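Local coordinates for xylulose kinase (Bifidobacterium adolescentis ATCC 15703, PDB 3I8B), which probably transfers a phosphate from ATP to D-xylulose, giving D-xylulose 5-phosphate, at residues 8-11 with 16-19; 68-73 with 173-178; 47-52 with 255-260; 20-25 with 464-469; 268-273 with 470-475. All coordinates share one frame; numbering follows the deposited sequence. Where two conformers were deposited one is given.

Contact 1. Residues 8-11 with 16-19; sequences AGVD and SCKV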
# COMPACT_ATOMS: atom_id res chain seq x y z
N ALA A 8 10.35 17.06 -8.39
CA ALA A 8 11.08 15.96 -7.77
C ALA A 8 10.09 15.02 -7.12
O ALA A 8 9.20 15.45 -6.39
CB ALA A 8 12.07 16.48 -6.75
N GLY A 9 10.22 13.74 -7.44
CA GLY A 9 9.42 12.71 -6.80
C GLY A 9 10.33 12.00 -5.82
O GLY A 9 11.41 11.52 -6.19
N VAL A 10 9.91 11.98 -4.56
CA VAL A 10 10.65 11.28 -3.53
C VAL A 10 9.91 10.00 -3.18
O VAL A 10 8.68 10.01 -3.01
CB VAL A 10 10.84 12.14 -2.26
CG1 VAL A 10 11.67 11.40 -1.23
CG2 VAL A 10 11.49 13.48 -2.60
N ASP A 11 10.66 8.91 -3.10
CA ASP A 11 10.13 7.62 -2.69
C ASP A 11 10.88 7.15 -1.44
O ASP A 11 12.00 6.66 -1.51
CB ASP A 11 10.28 6.62 -3.83
CG ASP A 11 10.01 5.18 -3.40
OD1 ASP A 11 9.49 4.97 -2.29
OD2 ASP A 11 10.31 4.27 -4.20
N SER A 16 14.91 2.09 1.42
CA SER A 16 15.74 3.18 0.94
C SER A 16 14.94 4.45 0.61
O SER A 16 13.71 4.45 0.60
CB SER A 16 16.48 2.73 -0.33
OG SER A 16 15.59 2.63 -1.43
N CYS A 17 15.68 5.52 0.33
CA CYS A 17 15.10 6.74 -0.18
C CYS A 17 15.57 6.96 -1.62
O CYS A 17 16.75 6.87 -1.91
CB CYS A 17 15.50 7.93 0.68
SG CYS A 17 14.43 9.37 0.43
N LYS A 18 14.64 7.26 -2.52
CA LYS A 18 15.00 7.59 -3.90
C LYS A 18 14.54 9.00 -4.20
O LYS A 18 13.48 9.41 -3.73
CB LYS A 18 14.37 6.60 -4.88
CG LYS A 18 14.97 5.21 -4.77
CD LYS A 18 14.07 4.18 -5.41
CE LYS A 18 14.72 2.81 -5.37
NZ LYS A 18 13.68 1.79 -5.70
N VAL A 19 15.33 9.74 -4.97
CA VAL A 19 14.95 11.09 -5.39
C VAL A 19 15.03 11.20 -6.91
O VAL A 19 16.10 11.06 -7.50
CB VAL A 19 15.85 12.17 -4.76
CG1 VAL A 19 15.48 13.54 -5.32
CG2 VAL A 19 15.71 12.18 -3.24
O HOH W 1 12.68 3.99 -2.24
O HOH W 2 11.82 1.98 -3.62
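The carboxylate of Asp11 lies alongside the aliphatic chain of Lys18, OD2 standing 4.0 Å from Lys18 CD, and both side chains run the same way from neighbouring strands. These strands form the first beta hairpin of the N-terminal actin-like ATPase domain, where an aspartate at this point is predicted to be important for activity. The two segments run antiparallel, 171° between their axes. Asp11 and Lys18 form a hydrogen-bonded pair: Asp11 N gives its hydrogen to Lys18 O over 2.9 Å, and Lys18 N returns one to Asp11 O. The latter oxygen also receives a water hydrogen, so two donors grip it.

Asp11 CG stands anti to the backbone N (chi1 169°), and the extended Lys18 chain follows it. Even so, OD2 and Lys18 NZ stop 4.4 Å apart, beyond a salt bridge. A second water joins them, donating to Asp11 OD2 at 2.8 Å and accepting from Lys18 NZ at 2.8 Å. The direct ionic partner of the lysine is Glu459.

Val10, Cys17 and Val19 occupy the other face of the hairpin, turned to helix 46-58, with Phe52 lying against both Val10 and Cys17. Val10 and Val19 are a non-hydrogen-bonded pair whose CG2 methyls approach only to 4.5 Å. The closer apolar touch here is diagonal, Val10 CG1 to Cys17 SG at 3.8 Å.

Contact 2. Residues 68-73 with 173-178; sequences LAVGGQ and WRIAGY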
# COMPACT_ATOMS: atom_id res chain seq x y z
N LEU A 68 7.65 19.38 -5.23
CA LEU A 68 8.15 18.11 -4.74
C LEU A 68 7.03 17.36 -4.02
O LEU A 68 6.19 17.98 -3.34
CB LEU A 68 9.34 18.35 -3.80
CG LEU A 68 10.00 17.18 -3.08
CD1 LEU A 68 11.47 17.53 -2.82
CD2 LEU A 68 9.31 16.79 -1.77
N ALA A 69 7.00 16.04 -4.18
CA ALA A 69 6.06 15.16 -3.47
C ALA A 69 6.78 13.94 -2.92
O ALA A 69 7.69 13.40 -3.56
CB ALA A 69 4.93 14.71 -4.38
N VAL A 70 6.34 13.49 -1.75
CA VAL A 70 6.92 12.30 -1.14
C VAL A 70 5.92 11.15 -1.15
O VAL A 70 4.83 11.26 -0.60
CB VAL A 70 7.36 12.57 0.30
CG1 VAL A 70 7.97 11.32 0.90
CG2 VAL A 70 8.33 13.73 0.33
N GLY A 71 6.29 10.05 -1.79
CA GLY A 71 5.54 8.82 -1.69
C GLY A 71 6.20 8.01 -0.60
O GLY A 71 7.43 7.93 -0.55
N GLY A 72 5.41 7.41 0.30
CA GLY A 72 5.98 6.74 1.45
C GLY A 72 5.43 5.35 1.72
O GLY A 72 4.28 5.03 1.37
N GLN A 73 6.25 4.52 2.36
CA GLN A 73 5.74 3.25 2.89
C GLN A 73 4.52 3.56 3.76
O GLN A 73 4.55 4.51 4.54
CB GLN A 73 6.83 2.52 3.70
CG GLN A 73 7.59 3.41 4.68
CD GLN A 73 8.52 2.61 5.57
OE1 GLN A 73 8.18 1.52 6.04
NE2 GLN A 73 9.72 3.15 5.81
N TRP A 173 7.22 17.33 6.19
CA TRP A 173 7.33 18.33 7.26
C TRP A 173 8.80 18.75 7.50
O TRP A 173 9.12 19.94 7.65
CB TRP A 173 6.70 17.71 8.52
CG TRP A 173 6.56 18.58 9.71
CD1 TRP A 173 5.75 19.67 9.86
CD2 TRP A 173 7.23 18.39 10.96
NE1 TRP A 173 5.89 20.19 11.14
CE2 TRP A 173 6.80 19.43 11.82
CE3 TRP A 173 8.17 17.47 11.43
CZ2 TRP A 173 7.26 19.54 13.14
CZ3 TRP A 173 8.63 17.59 12.73
CH2 TRP A 173 8.17 18.62 13.57
N ARG A 174 9.70 17.77 7.51
CA ARG A 174 11.14 18.05 7.62
C ARG A 174 11.68 18.81 6.38
O ARG A 174 12.52 19.71 6.49
CB ARG A 174 11.91 16.74 7.78
CG ARG A 174 11.63 16.00 9.08
CD ARG A 174 11.88 16.86 10.33
NE ARG A 174 13.17 17.56 10.27
CZ ARG A 174 14.35 17.00 10.47
NH1 ARG A 174 14.45 15.70 10.77
NH2 ARG A 174 15.45 17.73 10.38
N ILE A 175 11.18 18.44 5.21
CA ILE A 175 11.56 19.13 3.98
C ILE A 175 11.14 20.61 4.01
O ILE A 175 11.89 21.50 3.55
CB ILE A 175 11.04 18.36 2.74
CG1 ILE A 175 11.92 17.11 2.50
CG2 ILE A 175 10.98 19.25 1.50
CD1 ILE A 175 11.35 16.16 1.47
N ALA A 176 9.96 20.88 4.58
CA ALA A 176 9.47 22.23 4.82
C ALA A 176 10.33 22.96 5.83
O ALA A 176 10.11 24.13 6.09
CB ALA A 176 7.99 22.21 5.30
N GLY A 177 11.27 22.25 6.44
CA GLY A 177 12.22 22.89 7.34
C GLY A 177 11.86 22.83 8.81
O GLY A 177 12.54 23.44 9.63
N TYR A 178 10.81 22.09 9.14
CA TYR A 178 10.38 21.93 10.53
C TYR A 178 11.12 20.79 11.21
O TYR A 178 11.84 20.04 10.56
CB TYR A 178 8.86 21.72 10.61
CG TYR A 178 8.11 22.93 10.10
CD1 TYR A 178 8.14 24.12 10.82
CD2 TYR A 178 7.41 22.89 8.90
CE1 TYR A 178 7.49 25.24 10.37
CE2 TYR A 178 6.75 24.03 8.44
CZ TYR A 178 6.80 25.19 9.18
OH TYR A 178 6.16 26.31 8.75
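Within 173-178, Ile175 CD1 alone meets the strand: it lies 3.9 Å from Leu68 CD2 and 4.0 Å from Val70 CG2. Leu68 and Val70, two residues apart on the strand, present methyls on the same face, and the isoleucine crosses both at a slant. With CG1 anti to the carbonyl carbon (chi1 -76°) and CD1 extended beyond it, the chain carries this terminal methyl away from the helix to the sheet.

The second shell fixes the helix end. Gly177, at phi 96°, closes a Schellman motif: Tyr178 N bonds to Trp173 O at 3.1 Å and Gly177 N to Arg174 O at 2.8 Å. The positive phi at this position by itself favours glycine. Arg174 NE adds a bond to Tyr178 O, 2.8 Å long and in the carbonyl plane, while Tyr178 CB sits 3.3 Å above one face of the Trp173 ring, toward its rim.

Farther out, Val70 also meets His168, Leu171 and Ser172, and Ile175 reaches Leu268. Helix 167-175 thus rests on strand 65-72, which lies between strands 6-12 and 267-273 in the five-stranded sheet of the N-terminal domain.

Contact 3. Residues 47-52 with 255-260; sequences YWWSAF and PAIAGK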
# COMPACT_ATOMS: atom_id res chain seq x y z
N TYR A 47 17.09 8.20 10.51
CA TYR A 47 17.69 7.54 9.35
C TYR A 47 16.99 7.87 8.04
O TYR A 47 17.63 7.86 6.99
CB TYR A 47 17.75 6.03 9.54
CG TYR A 47 18.74 5.62 10.59
CD1 TYR A 47 20.11 5.64 10.33
CD2 TYR A 47 18.31 5.20 11.84
CE1 TYR A 47 21.03 5.26 11.29
CE2 TYR A 47 19.23 4.81 12.81
CZ TYR A 47 20.58 4.84 12.53
OH TYR A 47 21.49 4.47 13.48
N TRP A 48 15.68 8.13 8.08
CA TRP A 48 14.96 8.51 6.87
C TRP A 48 15.35 9.92 6.44
O TRP A 48 15.44 10.20 5.24
CB TRP A 48 13.44 8.49 7.07
CG TRP A 48 12.86 7.19 7.47
CD1 TRP A 48 13.36 5.94 7.22
CD2 TRP A 48 11.63 7.01 8.17
NE1 TRP A 48 12.51 4.98 7.75
CE2 TRP A 48 11.45 5.62 8.34
CE3 TRP A 48 10.67 7.89 8.68
CZ2 TRP A 48 10.34 5.08 8.99
CZ3 TRP A 48 9.56 7.35 9.33
CH2 TRP A 48 9.41 5.97 9.48
N TRP A 49 15.56 10.80 7.41
CA TRP A 49 16.01 12.14 7.06
C TRP A 49 17.41 12.09 6.43
O TRP A 49 17.67 12.73 5.41
CB TRP A 49 16.01 13.08 8.26
CG TRP A 49 16.56 14.40 7.86
CD1 TRP A 49 17.75 14.96 8.25
CD2 TRP A 49 15.98 15.31 6.91
NE1 TRP A 49 17.93 16.17 7.63
CE2 TRP A 49 16.86 16.41 6.80
CE3 TRP A 49 14.80 15.31 6.15
CZ2 TRP A 49 16.59 17.50 5.97
CZ3 TRP A 49 14.53 16.40 5.33
CH2 TRP A 49 15.42 17.48 5.25
N SER A 50 18.31 11.34 7.06
CA SER A 50 19.69 11.23 6.56
C SER A 50 19.74 10.61 5.17
O SER A 50 20.50 11.07 4.31
CB SER A 50 20.56 10.44 7.54
OG SER A 50 20.78 11.17 8.73
N ALA A 51 18.95 9.56 4.96
CA ALA A 51 18.86 8.93 3.65
C ALA A 51 18.32 9.90 2.60
O ALA A 51 18.84 9.95 1.48
CB ALA A 51 18.02 7.66 3.71
N PHE A 52 17.28 10.66 2.95
CA PHE A 52 16.78 11.66 2.01
C PHE A 52 17.86 12.66 1.59
O PHE A 52 18.00 12.98 0.42
CB PHE A 52 15.58 12.44 2.56
CG PHE A 52 15.26 13.67 1.76
CD1 PHE A 52 14.61 13.56 0.54
CD2 PHE A 52 15.62 14.92 2.23
CE1 PHE A 52 14.33 14.70 -0.21
CE2 PHE A 52 15.34 16.05 1.49
CZ PHE A 52 14.69 15.94 0.26
N PRO A 255 14.04 26.71 1.69
CA PRO A 255 14.91 27.05 0.55
C PRO A 255 16.31 26.42 0.62
O PRO A 255 16.96 26.25 -0.42
CB PRO A 255 15.01 28.59 0.60
CG PRO A 255 13.85 29.03 1.39
CD PRO A 255 13.53 27.91 2.38
N ALA A 256 16.76 26.07 1.83
CA ALA A 256 18.04 25.38 1.99
C ALA A 256 17.93 23.97 1.45
O ALA A 256 18.93 23.36 1.08
CB ALA A 256 18.49 25.36 3.45
N ILE A 257 16.71 23.46 1.37
CA ILE A 257 16.49 22.11 0.86
C ILE A 257 16.08 22.06 -0.63
O ILE A 257 16.66 21.29 -1.41
CB ILE A 257 15.48 21.32 1.74
CG1 ILE A 257 16.12 20.98 3.08
CG2 ILE A 257 15.05 20.05 1.05
CD1 ILE A 257 15.12 20.80 4.21
N ALA A 258 15.11 22.88 -1.04
CA ALA A 258 14.72 22.90 -2.45
C ALA A 258 14.23 24.28 -2.90
O ALA A 258 13.78 25.08 -2.08
CB ALA A 258 13.65 21.84 -2.72
N GLY A 259 14.32 24.53 -4.21
CA GLY A 259 13.73 25.71 -4.83
C GLY A 259 14.39 27.08 -4.69
O GLY A 259 13.82 28.07 -5.13
N LYS A 260 15.58 27.17 -4.08
CA LYS A 260 16.18 28.50 -3.89
C LYS A 260 16.45 29.26 -5.21
O LYS A 260 16.47 30.49 -5.23
CB LYS A 260 17.44 28.47 -3.03
CG LYS A 260 18.70 28.05 -3.75
CD LYS A 260 19.89 28.02 -2.80
CE LYS A 260 21.20 28.04 -3.56
NZ LYS A 260 22.38 27.85 -2.65
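Helix 46-58 and the loop at 255-260 keep their backbones well apart, Phe52 CA and Ile257 CA being 10.5 Å from each other, so side chains alone span the distance. The helix is the crossover of a beta-alpha-beta unit that links the parallel strands 29-36 and 65-72 of the actin-like N-terminal domain. Residues 255-257 have helical backbone angles without the regular bonds, and Ala258 then turns extended. Asp254 OD2 holds Ala256 N, and Gly259 is hydrogen-bonded to the backbone of Leu62.

Trp49 and Phe52, a turn apart on the helix, offer ring edges to one isoleucine. Ile257 and Trp49 come from opposite directions: CD1 meets the rim of the indole near its plane, 3.5 Å from CH2 and 4.0 Å from CZ2. Since Ile257 CG1 is anti to the carbonyl carbon (chi1 -71°), CG2 takes the place anti to the backbone N, and the two branches serve different rings. With an alanine here, CD1 and CG2 are both gone, and the two ring edges would probably lose their shared partner, opening a gap between loop and helix.

Trp49 has a second neighbour in Arg174, a cation-pi partner, and Phe52 lies against Ile175 and Cys17. On the phenyl ring the isoleucine again comes to the edge near the ring plane, CG2 standing 4.0 Å from Phe52 CE2.

Contact 4. Residues 20-25 with 464-469; sequences RVTDAE and GAARQA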
# COMPACT_ATOMS: atom_id res chain seq x y z
N ARG A 20 13.89 11.42 -7.55
CA ARG A 20 13.86 11.50 -9.00
C ARG A 20 13.55 12.92 -9.49
O ARG A 20 12.39 13.34 -9.59
CB ARG A 20 12.85 10.51 -9.56
CG ARG A 20 12.98 10.26 -11.06
CD ARG A 20 11.77 9.46 -11.49
NE ARG A 20 11.83 8.89 -12.83
CZ ARG A 20 11.40 9.50 -13.93
NH1 ARG A 20 10.95 10.75 -13.87
NH2 ARG A 20 11.45 8.87 -15.09
N VAL A 21 14.59 13.67 -9.81
CA VAL A 21 14.38 14.99 -10.40
C VAL A 21 13.86 14.78 -11.82
O VAL A 21 14.47 14.07 -12.64
CB VAL A 21 15.67 15.81 -10.39
CG1 VAL A 21 15.43 17.19 -11.00
CG2 VAL A 21 16.22 15.92 -8.97
N THR A 22 12.70 15.36 -12.13
CA THR A 22 12.08 15.02 -13.40
C THR A 22 11.48 16.21 -14.13
O THR A 22 11.09 17.21 -13.52
CB THR A 22 11.08 13.81 -13.27
OG1 THR A 22 9.74 14.18 -13.63
CG2 THR A 22 11.09 13.22 -11.91
N ASP A 23 11.41 16.08 -15.45
CA ASP A 23 10.83 17.12 -16.31
C ASP A 23 9.33 17.21 -16.08
O ASP A 23 8.60 16.23 -16.25
CB ASP A 23 11.14 16.79 -17.76
CG ASP A 23 10.71 17.88 -18.71
OD1 ASP A 23 9.49 18.05 -18.91
OD2 ASP A 23 11.59 18.56 -19.26
N ALA A 24 8.86 18.39 -15.67
CA ALA A 24 7.46 18.55 -15.30
C ALA A 24 6.53 18.30 -16.49
O ALA A 24 5.42 17.78 -16.36
CB ALA A 24 7.23 19.94 -14.75
N GLU A 25 7.00 18.66 -17.67
CA GLU A 25 6.15 18.55 -18.84
C GLU A 25 6.11 17.14 -19.42
O GLU A 25 5.05 16.68 -19.86
CB GLU A 25 6.61 19.56 -19.89
CG GLU A 25 5.77 19.63 -21.13
CD GLU A 25 6.29 20.72 -22.04
OE1 GLU A 25 7.03 20.40 -22.99
OE2 GLU A 25 5.98 21.90 -21.77
N GLY A 464 5.31 8.45 -9.78
CA GLY A 464 4.01 8.90 -9.32
C GLY A 464 4.08 10.16 -8.47
O GLY A 464 3.25 11.05 -8.60
N ALA A 465 5.07 10.23 -7.58
CA ALA A 465 5.23 11.42 -6.75
C ALA A 465 5.60 12.64 -7.60
O ALA A 465 5.11 13.75 -7.36
CB ALA A 465 6.24 11.19 -5.62
N ALA A 466 6.46 12.44 -8.60
CA ALA A 466 6.82 13.54 -9.49
C ALA A 466 5.61 13.97 -10.30
O ALA A 466 5.42 15.16 -10.55
CB ALA A 466 7.99 13.15 -10.43
N ARG A 467 4.79 13.01 -10.71
CA ARG A 467 3.59 13.31 -11.49
C ARG A 467 2.61 14.13 -10.67
O ARG A 467 1.94 15.04 -11.18
CB ARG A 467 2.92 12.03 -12.01
CG ARG A 467 1.90 12.26 -13.11
CD ARG A 467 1.27 10.96 -13.66
NE ARG A 467 0.28 11.28 -14.70
CZ ARG A 467 -0.86 10.62 -14.91
NH1 ARG A 467 -1.19 9.58 -14.15
NH2 ARG A 467 -1.68 11.00 -15.89
N GLN A 468 2.54 13.85 -9.38
CA GLN A 468 1.62 14.58 -8.53
C GLN A 468 2.13 15.99 -8.28
O GLN A 468 1.34 16.94 -8.24
CB GLN A 468 1.40 13.85 -7.20
CG GLN A 468 0.44 14.58 -6.24
CD GLN A 468 0.63 14.12 -4.79
OE1 GLN A 468 1.66 14.41 -4.18
NE2 GLN A 468 -0.36 13.41 -4.26
N ALA A 469 3.43 16.13 -8.09
CA ALA A 469 4.02 17.46 -7.92
C ALA A 469 3.83 18.30 -9.20
O ALA A 469 3.50 19.48 -9.14
CB ALA A 469 5.49 17.36 -7.56
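This is a close strand-on-helix contact in which Thr22 meets Ala466, and it joins regions far apart in sequence: strand 16-23 belongs to the sheet of the actin-like N-terminal domain, whereas helix 460-474 comes from the part of the chain assigned to the C-terminal FGGY family. The evidence for closeness is in the backbone. Thr22 CA and Ala466 CA are 6.7 Å apart, a spacing that suits the small alanine on the helix side, and both side chains set out toward the opposite segment. The helix is regular here, with Gln468 N bonded to Gly464 O at 3.0 Å and Ala469 N to Ala465 O at 3.0 Å.

Ala466 CB is the one helix side-chain atom involved, and Thr22 brings CG2 and OG1 up to it. The exact placement of both branches is doubtful, because chi1 of Thr22 (119°) lies away from the staggered values and CG2 collides with Arg20 O in the model. Ala466 also rests on Val7 of strand 6-12, and Ala465 and Ala469 on strand 65-72, so this small-residue helix face spreads over several strands.

At the end of the strand, Asp23 ties into the turn that follows: its OD1 accepts from Thr26 N and, weakly, from Glu25 N, while OD2 makes a salt bridge with Arg4. Arg20 carries its guanidinium to Gly27 O. A measure that does not depend on the threonine torsion is Thr22 CB to Ala466 CB, 4.2 Å.

Contact 5. Residues 268-273 with 470-475; sequences LAPGGG and AWVLSG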
# COMPACT_ATOMS: atom_id res chain seq x y z
N LEU A 268 5.05 22.17 -2.09
CA LEU A 268 4.95 20.78 -1.67
C LEU A 268 3.59 20.26 -2.08
O LEU A 268 2.56 20.87 -1.76
CB LEU A 268 5.18 20.65 -0.15
CG LEU A 268 6.56 21.06 0.37
CD1 LEU A 268 6.63 21.12 1.92
CD2 LEU A 268 7.65 20.11 -0.19
N ALA A 269 3.59 19.16 -2.81
CA ALA A 269 2.36 18.46 -3.16
C ALA A 269 1.97 17.55 -1.99
O ALA A 269 2.77 17.34 -1.07
CB ALA A 269 2.55 17.65 -4.45
N PRO A 270 0.73 17.02 -1.99
CA PRO A 270 0.25 16.33 -0.79
C PRO A 270 1.04 15.06 -0.44
O PRO A 270 1.05 14.67 0.72
CB PRO A 270 -1.19 15.97 -1.16
CG PRO A 270 -1.60 17.04 -2.13
CD PRO A 270 -0.36 17.27 -2.96
N GLY A 271 1.71 14.45 -1.42
CA GLY A 271 2.40 13.19 -1.19
C GLY A 271 1.39 12.04 -1.15
O GLY A 271 0.22 12.22 -1.54
N GLY A 272 1.82 10.87 -0.70
CA GLY A 272 0.90 9.74 -0.61
C GLY A 272 1.54 8.43 -0.20
O GLY A 272 2.77 8.34 -0.04
N GLY A 273 0.71 7.40 -0.03
CA GLY A 273 1.19 6.06 0.27
C GLY A 273 1.73 5.37 -0.98
O GLY A 273 1.32 5.70 -2.11
N ALA A 470 4.05 17.67 -10.36
CA ALA A 470 3.80 18.36 -11.64
C ALA A 470 2.32 18.71 -11.82
O ALA A 470 1.96 19.78 -12.33
CB ALA A 470 4.32 17.53 -12.79
N TRP A 471 1.44 17.82 -11.40
CA TRP A 471 0.00 18.07 -11.42
C TRP A 471 -0.37 19.32 -10.61
O TRP A 471 -1.06 20.22 -11.11
CB TRP A 471 -0.73 16.83 -10.89
CG TRP A 471 -2.24 16.84 -11.03
CD1 TRP A 471 -3.02 17.73 -11.72
CD2 TRP A 471 -3.14 15.84 -10.51
NE1 TRP A 471 -4.36 17.36 -11.63
CE2 TRP A 471 -4.45 16.20 -10.90
CE3 TRP A 471 -2.96 14.68 -9.75
CZ2 TRP A 471 -5.57 15.44 -10.55
CZ3 TRP A 471 -4.07 13.93 -9.39
CH2 TRP A 471 -5.36 14.32 -9.79
N VAL A 472 0.08 19.37 -9.36
CA VAL A 472 -0.18 20.51 -8.48
C VAL A 472 0.42 21.80 -9.08
O VAL A 472 -0.23 22.84 -9.16
CB VAL A 472 0.38 20.28 -7.05
CG1 VAL A 472 0.20 21.53 -6.21
CG2 VAL A 472 -0.31 19.08 -6.39
N LEU A 473 1.68 21.71 -9.50
CA LEU A 473 2.36 22.86 -10.08
C LEU A 473 1.62 23.42 -11.30
O LEU A 473 1.61 24.63 -11.51
CB LEU A 473 3.80 22.48 -10.45
CG LEU A 473 4.70 23.51 -11.14
CD1 LEU A 473 4.84 24.81 -10.32
CD2 LEU A 473 6.06 22.90 -11.41
N SER A 474 1.02 22.55 -12.11
CA SER A 474 0.40 22.98 -13.37
C SER A 474 -0.95 23.66 -13.16
O SER A 474 -1.37 24.51 -13.97
CB SER A 474 0.17 21.78 -14.29
OG SER A 474 -1.01 21.09 -13.90
N GLY A 475 -1.63 23.27 -12.09
CA GLY A 475 -2.93 23.83 -11.73
C GLY A 475 -4.05 23.35 -12.64
O GLY A 475 -5.18 23.81 -12.54
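A chi1 of 175° at Val472 puts CG1 opposite the backbone N and CG2 opposite the carbonyl carbon, which aims CG2 at Ala269 and Pro270. CG2 lies 3.7 Å from Ala269 CB and 3.9 Å from Pro270 CD, so the valine meets both residues with the same branch. Pro270 offers the CD corner of its ring to the valine methyl, while Ala269 extends its CB toward the helix. Backbone spacing agrees: Ala269 CA and Val472 CA are 6.2 Å apart.

Beyond this point the chain runs through three glycines. Gly271 has positive phi (77°), and Gly273 is the N-cap of the helix that begins with Asp274, the predicted proton acceptor. Gln468, one turn before Val472, supplies the polar tie, its OE1 accepting from Gly271 N.

On the other segment the helix closes at Gly475, also with positive phi (74°). Trp471 O accepts from Ser474 OG at 2.9 Å and from Gly475 N at 3.3 Å, both arriving on the same face of its carbonyl plane.

The contact thus joins the final helical turns of 460-474 to the edge strand of the five-stranded N-terminal sheet. Between the two segments there is no hydrogen bond; buried methyl and ring carbons meet by van der Waals contact, so shape fit probably sets how Val472 sits over Ala269 and Pro270, with the Gln468 bond as the polar tie close by.

In the fold
Contacts 1, 2, 4 and 5 all reach the five-stranded N-terminal sheet, and helix 46-58 of contact 3 packs against it. Contacts 2 and 3 have centres about 8 Å apart and meet where Ile175 CD1 approaches Phe52 CZ at 3.6 Å. Helix 460-474 serves both contacts 4 and 5, with centres about 9 Å apart; Ala465 CB also comes within 3.7 Å of Gly9 CA in contact 1. Strand pairing joins contacts 1, 2 and 5, as in Gly72 N to Gly272 O at 2.8 Å. The Asp11 side chain is about 5 Å from that of Asp274, the predicted proton acceptor, whereas the side chain of Pro270 in contact 5 is about 12 Å from the bound magnesium ion.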